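Local coordinates for ABC transporter substrate-binding protein (Bradyrhizobium japonicum, PDB 4I1D), which probably serves as the periplasmic solute-binding component of an ABC transporter, perhaps for polyamines, and binds d-malate, at residues Ile5-Gln18 with Lys54-Tyr66. Numbering follows the deposited sequence.
Sequences ITFVSQGGAYQAAQ and KPIWDVVDTPTGY
The carboxylate of D61 turns toward the end of strand 5-9, where its OD2 accepts hydrogen bonds from two hydroxyls. S9 OG donates to the anti lone pair of OD2 at 2.7 Å. The Y14 side chain approaches that of D61 from the opposite direction, its OH reaching the syn side of OD2 at 2.6 Å, 23° out of the carboxylate plane. CG of D61, anti to the backbone N (chi1 165°), puts the carboxylate within reach of both. Q18 NE2 lies over the centre of the Y14 ring and orients S9 OG by donating to it, while Q18 OE1 bonds Y102 OH. With an alanine in place of this aspartate, S9 OG and Y14 OH would probably lose their shared acceptor and T231 OG1 its partner, D61 OD1. Farther back, V8 CG2 sits over one face of the W57 indole, 3.3 Å from the five-ring centroid, while F7 CD1 meets V59 CG1 obliquely on the other side of the sheet. T6 O accepts from V59 N and D58 N; D58 OD2 accepts from T6 N, its OD1 held by N241 N. Strand 4-9 lies between parallel strands 33-38 and 59-63, the order usual in type 2 periplasmic binding proteins, helix 12-30 making the beta-alpha-beta crossover to 33-38; W57 and V60 pack on helix 43-51, V59 on helix 242-252.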
# COMPACT_ATOMS: atom_id res chain seq x y z
N ILE A 5 -38.77 -24.72 4.35
CA ILE A 5 -37.32 -24.74 4.41
C ILE A 5 -36.82 -23.73 3.38
O ILE A 5 -37.58 -23.26 2.53
CB ILE A 5 -36.73 -26.11 4.03
CG1 ILE A 5 -37.16 -26.51 2.61
CG2 ILE A 5 -37.10 -27.17 5.06
CD1 ILE A 5 -36.33 -27.63 2.01
N THR A 6 -35.54 -23.40 3.47
CA THR A 6 -34.90 -22.62 2.43
C THR A 6 -33.85 -23.50 1.76
O THR A 6 -32.95 -24.03 2.41
CB THR A 6 -34.26 -21.34 2.97
OG1 THR A 6 -35.29 -20.45 3.42
CG2 THR A 6 -33.47 -20.63 1.87
N PHE A 7 -34.02 -23.69 0.45
CA PHE A 7 -33.16 -24.52 -0.36
C PHE A 7 -32.25 -23.63 -1.21
O PHE A 7 -32.72 -22.70 -1.86
CB PHE A 7 -34.03 -25.39 -1.27
CG PHE A 7 -33.26 -26.19 -2.27
CD1 PHE A 7 -32.78 -27.45 -1.95
CD2 PHE A 7 -33.01 -25.68 -3.54
CE1 PHE A 7 -32.07 -28.19 -2.87
CE2 PHE A 7 -32.29 -26.41 -4.47
CZ PHE A 7 -31.81 -27.67 -4.14
N VAL A 8 -30.95 -23.91 -1.22
CA VAL A 8 -30.00 -23.05 -1.91
C VAL A 8 -29.20 -23.82 -2.98
O VAL A 8 -28.60 -24.85 -2.69
CB VAL A 8 -29.00 -22.43 -0.91
CG1 VAL A 8 -28.04 -21.50 -1.62
CG2 VAL A 8 -29.77 -21.70 0.20
N SER A 9 -29.19 -23.30 -4.20
CA SER A 9 -28.41 -23.90 -5.29
C SER A 9 -27.73 -22.79 -6.11
O SER A 9 -27.50 -21.69 -5.60
CB SER A 9 -29.29 -24.80 -6.17
OG SER A 9 -28.52 -25.49 -7.15
N GLN A 10 -27.41 -23.08 -7.37
CA GLN A 10 -26.57 -22.17 -8.16
C GLN A 10 -27.33 -21.29 -9.16
O GLN A 10 -26.72 -20.56 -9.94
CB GLN A 10 -25.45 -22.94 -8.89
CG GLN A 10 -24.16 -23.08 -8.10
CD GLN A 10 -23.84 -24.52 -7.75
OE1 GLN A 10 -24.63 -25.21 -7.11
NE2 GLN A 10 -22.66 -24.99 -8.18
N GLY A 11 -28.65 -21.36 -9.12
CA GLY A 11 -29.49 -20.48 -9.93
C GLY A 11 -29.50 -20.84 -11.41
O GLY A 11 -29.07 -21.92 -11.79
N GLY A 12 -30.01 -19.93 -12.24
CA GLY A 12 -29.95 -20.08 -13.68
C GLY A 12 -30.78 -21.23 -14.23
O GLY A 12 -31.76 -21.64 -13.59
N ALA A 13 -30.42 -21.73 -15.41
CA ALA A 13 -31.19 -22.81 -16.04
C ALA A 13 -31.22 -24.03 -15.13
O ALA A 13 -32.25 -24.71 -15.02
CB ALA A 13 -30.63 -23.16 -17.39
N TYR A 14 -30.09 -24.31 -14.50
CA TYR A 14 -29.96 -25.44 -13.58
C TYR A 14 -30.99 -25.41 -12.45
O TYR A 14 -31.71 -26.38 -12.25
CB TYR A 14 -28.53 -25.52 -13.03
CG TYR A 14 -28.31 -26.54 -11.93
CD1 TYR A 14 -28.78 -27.84 -12.04
CD2 TYR A 14 -27.59 -26.20 -10.79
CE1 TYR A 14 -28.56 -28.76 -11.03
CE2 TYR A 14 -27.36 -27.11 -9.79
CZ TYR A 14 -27.84 -28.39 -9.90
OH TYR A 14 -27.61 -29.28 -8.87
N GLN A 15 -31.08 -24.30 -11.72
CA GLN A 15 -32.04 -24.24 -10.61
C GLN A 15 -33.48 -24.21 -11.11
O GLN A 15 -34.39 -24.69 -10.43
CB GLN A 15 -31.76 -23.05 -9.69
CG GLN A 15 -32.54 -23.07 -8.37
CD GLN A 15 -31.85 -22.29 -7.24
OE1 GLN A 15 -30.64 -22.08 -7.27
NE2 GLN A 15 -32.62 -21.87 -6.25
N ALA A 16 -33.71 -23.63 -12.29
CA ALA A 16 -35.07 -23.62 -12.82
C ALA A 16 -35.51 -25.06 -13.13
O ALA A 16 -36.66 -25.44 -12.93
CB ALA A 16 -35.17 -22.76 -14.07
N ALA A 17 -34.56 -25.86 -13.62
CA ALA A 17 -34.85 -27.25 -13.97
C ALA A 17 -35.14 -28.07 -12.72
O ALA A 17 -36.00 -28.94 -12.73
CB ALA A 17 -33.68 -27.85 -14.74
N GLN A 18 -34.40 -27.78 -11.65
CA GLN A 18 -34.60 -28.44 -10.37
C GLN A 18 -35.99 -28.15 -9.85
O GLN A 18 -36.63 -28.99 -9.22
CB GLN A 18 -33.60 -27.92 -9.33
CG GLN A 18 -32.16 -28.32 -9.57
CD GLN A 18 -31.27 -27.67 -8.54
OE1 GLN A 18 -31.47 -27.86 -7.35
NE2 GLN A 18 -30.31 -26.85 -8.99
N LYS A 54 -27.42 -19.33 14.25
CA LYS A 54 -28.74 -19.09 13.66
C LYS A 54 -28.67 -18.93 12.14
O LYS A 54 -28.76 -17.81 11.63
CB LYS A 54 -29.41 -17.86 14.29
CG LYS A 54 -29.51 -17.91 15.81
CD LYS A 54 -30.07 -16.61 16.40
CE LYS A 54 -29.82 -16.54 17.90
NZ LYS A 54 -30.19 -15.22 18.52
N PRO A 55 -28.49 -20.04 11.42
CA PRO A 55 -28.45 -20.06 9.96
C PRO A 55 -29.80 -19.68 9.35
O PRO A 55 -30.83 -20.07 9.90
CB PRO A 55 -28.17 -21.53 9.63
CG PRO A 55 -27.72 -22.16 10.92
CD PRO A 55 -28.35 -21.39 12.01
N ILE A 56 -29.81 -18.95 8.24
CA ILE A 56 -31.06 -18.72 7.51
C ILE A 56 -31.33 -19.81 6.47
O ILE A 56 -32.47 -20.02 6.08
CB ILE A 56 -31.11 -17.33 6.81
CG1 ILE A 56 -29.95 -17.18 5.83
CG2 ILE A 56 -31.11 -16.20 7.83
CD1 ILE A 56 -29.91 -15.82 5.16
N TRP A 57 -30.28 -20.51 6.02
CA TRP A 57 -30.44 -21.59 5.03
C TRP A 57 -30.62 -22.94 5.71
O TRP A 57 -30.04 -23.18 6.77
CB TRP A 57 -29.22 -21.67 4.11
CG TRP A 57 -29.02 -20.49 3.21
CD1 TRP A 57 -29.97 -19.57 2.82
CD2 TRP A 57 -27.80 -20.09 2.60
NE1 TRP A 57 -29.40 -18.63 2.00
CE2 TRP A 57 -28.07 -18.92 1.85
CE3 TRP A 57 -26.49 -20.60 2.61
CZ2 TRP A 57 -27.08 -18.26 1.11
CZ3 TRP A 57 -25.52 -19.94 1.88
CH2 TRP A 57 -25.82 -18.78 1.14
N ASP A 58 -31.41 -23.83 5.10
CA ASP A 58 -31.57 -25.19 5.61
C ASP A 58 -30.79 -26.20 4.78
O ASP A 58 -29.92 -26.93 5.29
CB ASP A 58 -33.05 -25.60 5.63
CG ASP A 58 -33.88 -24.77 6.60
OD1 ASP A 58 -33.63 -24.86 7.82
OD2 ASP A 58 -34.79 -24.03 6.16
N VAL A 59 -31.11 -26.24 3.50
CA VAL A 59 -30.56 -27.25 2.61
C VAL A 59 -29.76 -26.58 1.51
O VAL A 59 -30.22 -25.64 0.87
CB VAL A 59 -31.67 -28.11 2.00
CG1 VAL A 59 -31.09 -29.11 1.02
CG2 VAL A 59 -32.47 -28.82 3.09
N VAL A 60 -28.54 -27.07 1.31
CA VAL A 60 -27.64 -26.55 0.30
C VAL A 60 -27.25 -27.63 -0.70
O VAL A 60 -26.92 -28.76 -0.33
CB VAL A 60 -26.37 -25.96 0.94
CG1 VAL A 60 -25.36 -25.59 -0.13
CG2 VAL A 60 -26.75 -24.75 1.78
N ASP A 61 -27.32 -27.28 -1.98
CA ASP A 61 -26.88 -28.14 -3.07
C ASP A 61 -25.51 -27.65 -3.51
O ASP A 61 -25.38 -26.53 -3.99
CB ASP A 61 -27.87 -28.03 -4.23
CG ASP A 61 -27.32 -28.60 -5.51
OD1 ASP A 61 -26.67 -29.67 -5.45
OD2 ASP A 61 -27.53 -27.99 -6.58
N THR A 62 -24.48 -28.49 -3.35
CA THR A 62 -23.11 -28.04 -3.59
C THR A 62 -22.20 -29.17 -4.08
O THR A 62 -22.48 -30.35 -3.83
CB THR A 62 -22.55 -27.42 -2.29
OG1 THR A 62 -21.34 -26.70 -2.56
CG2 THR A 62 -22.29 -28.51 -1.25
N PRO A 63 -21.11 -28.83 -4.80
CA PRO A 63 -20.15 -29.88 -5.18
C PRO A 63 -19.80 -30.77 -4.00
O PRO A 63 -19.52 -30.32 -2.90
CB PRO A 63 -18.93 -29.08 -5.66
CG PRO A 63 -19.56 -27.86 -6.28
CD PRO A 63 -20.72 -27.52 -5.36
N THR A 64 -19.82 -32.07 -4.27
CA THR A 64 -19.78 -33.09 -3.25
C THR A 64 -18.57 -32.98 -2.32
O THR A 64 -18.65 -33.26 -1.12
CB THR A 64 -19.85 -34.47 -3.93
OG1 THR A 64 -21.05 -34.53 -4.71
CG2 THR A 64 -19.84 -35.59 -2.93
N GLY A 65 -17.44 -32.53 -2.86
CA GLY A 65 -16.22 -32.42 -2.08
C GLY A 65 -16.33 -31.44 -0.93
O GLY A 65 -15.71 -31.63 0.12
N TYR A 66 -17.13 -30.39 -1.11
CA TYR A 66 -17.34 -29.39 -0.07
C TYR A 66 -18.19 -29.96 1.06
O TYR A 66 -18.06 -29.53 2.21
CB TYR A 66 -18.01 -28.13 -0.63
CG TYR A 66 -17.18 -27.43 -1.69
CD1 TYR A 66 -15.80 -27.46 -1.65
CD2 TYR A 66 -17.79 -26.75 -2.74
CE1 TYR A 66 -15.04 -26.83 -2.61
CE2 TYR A 66 -17.04 -26.12 -3.71
CZ TYR A 66 -15.66 -26.16 -3.65
OH TYR A 66 -14.90 -25.54 -4.61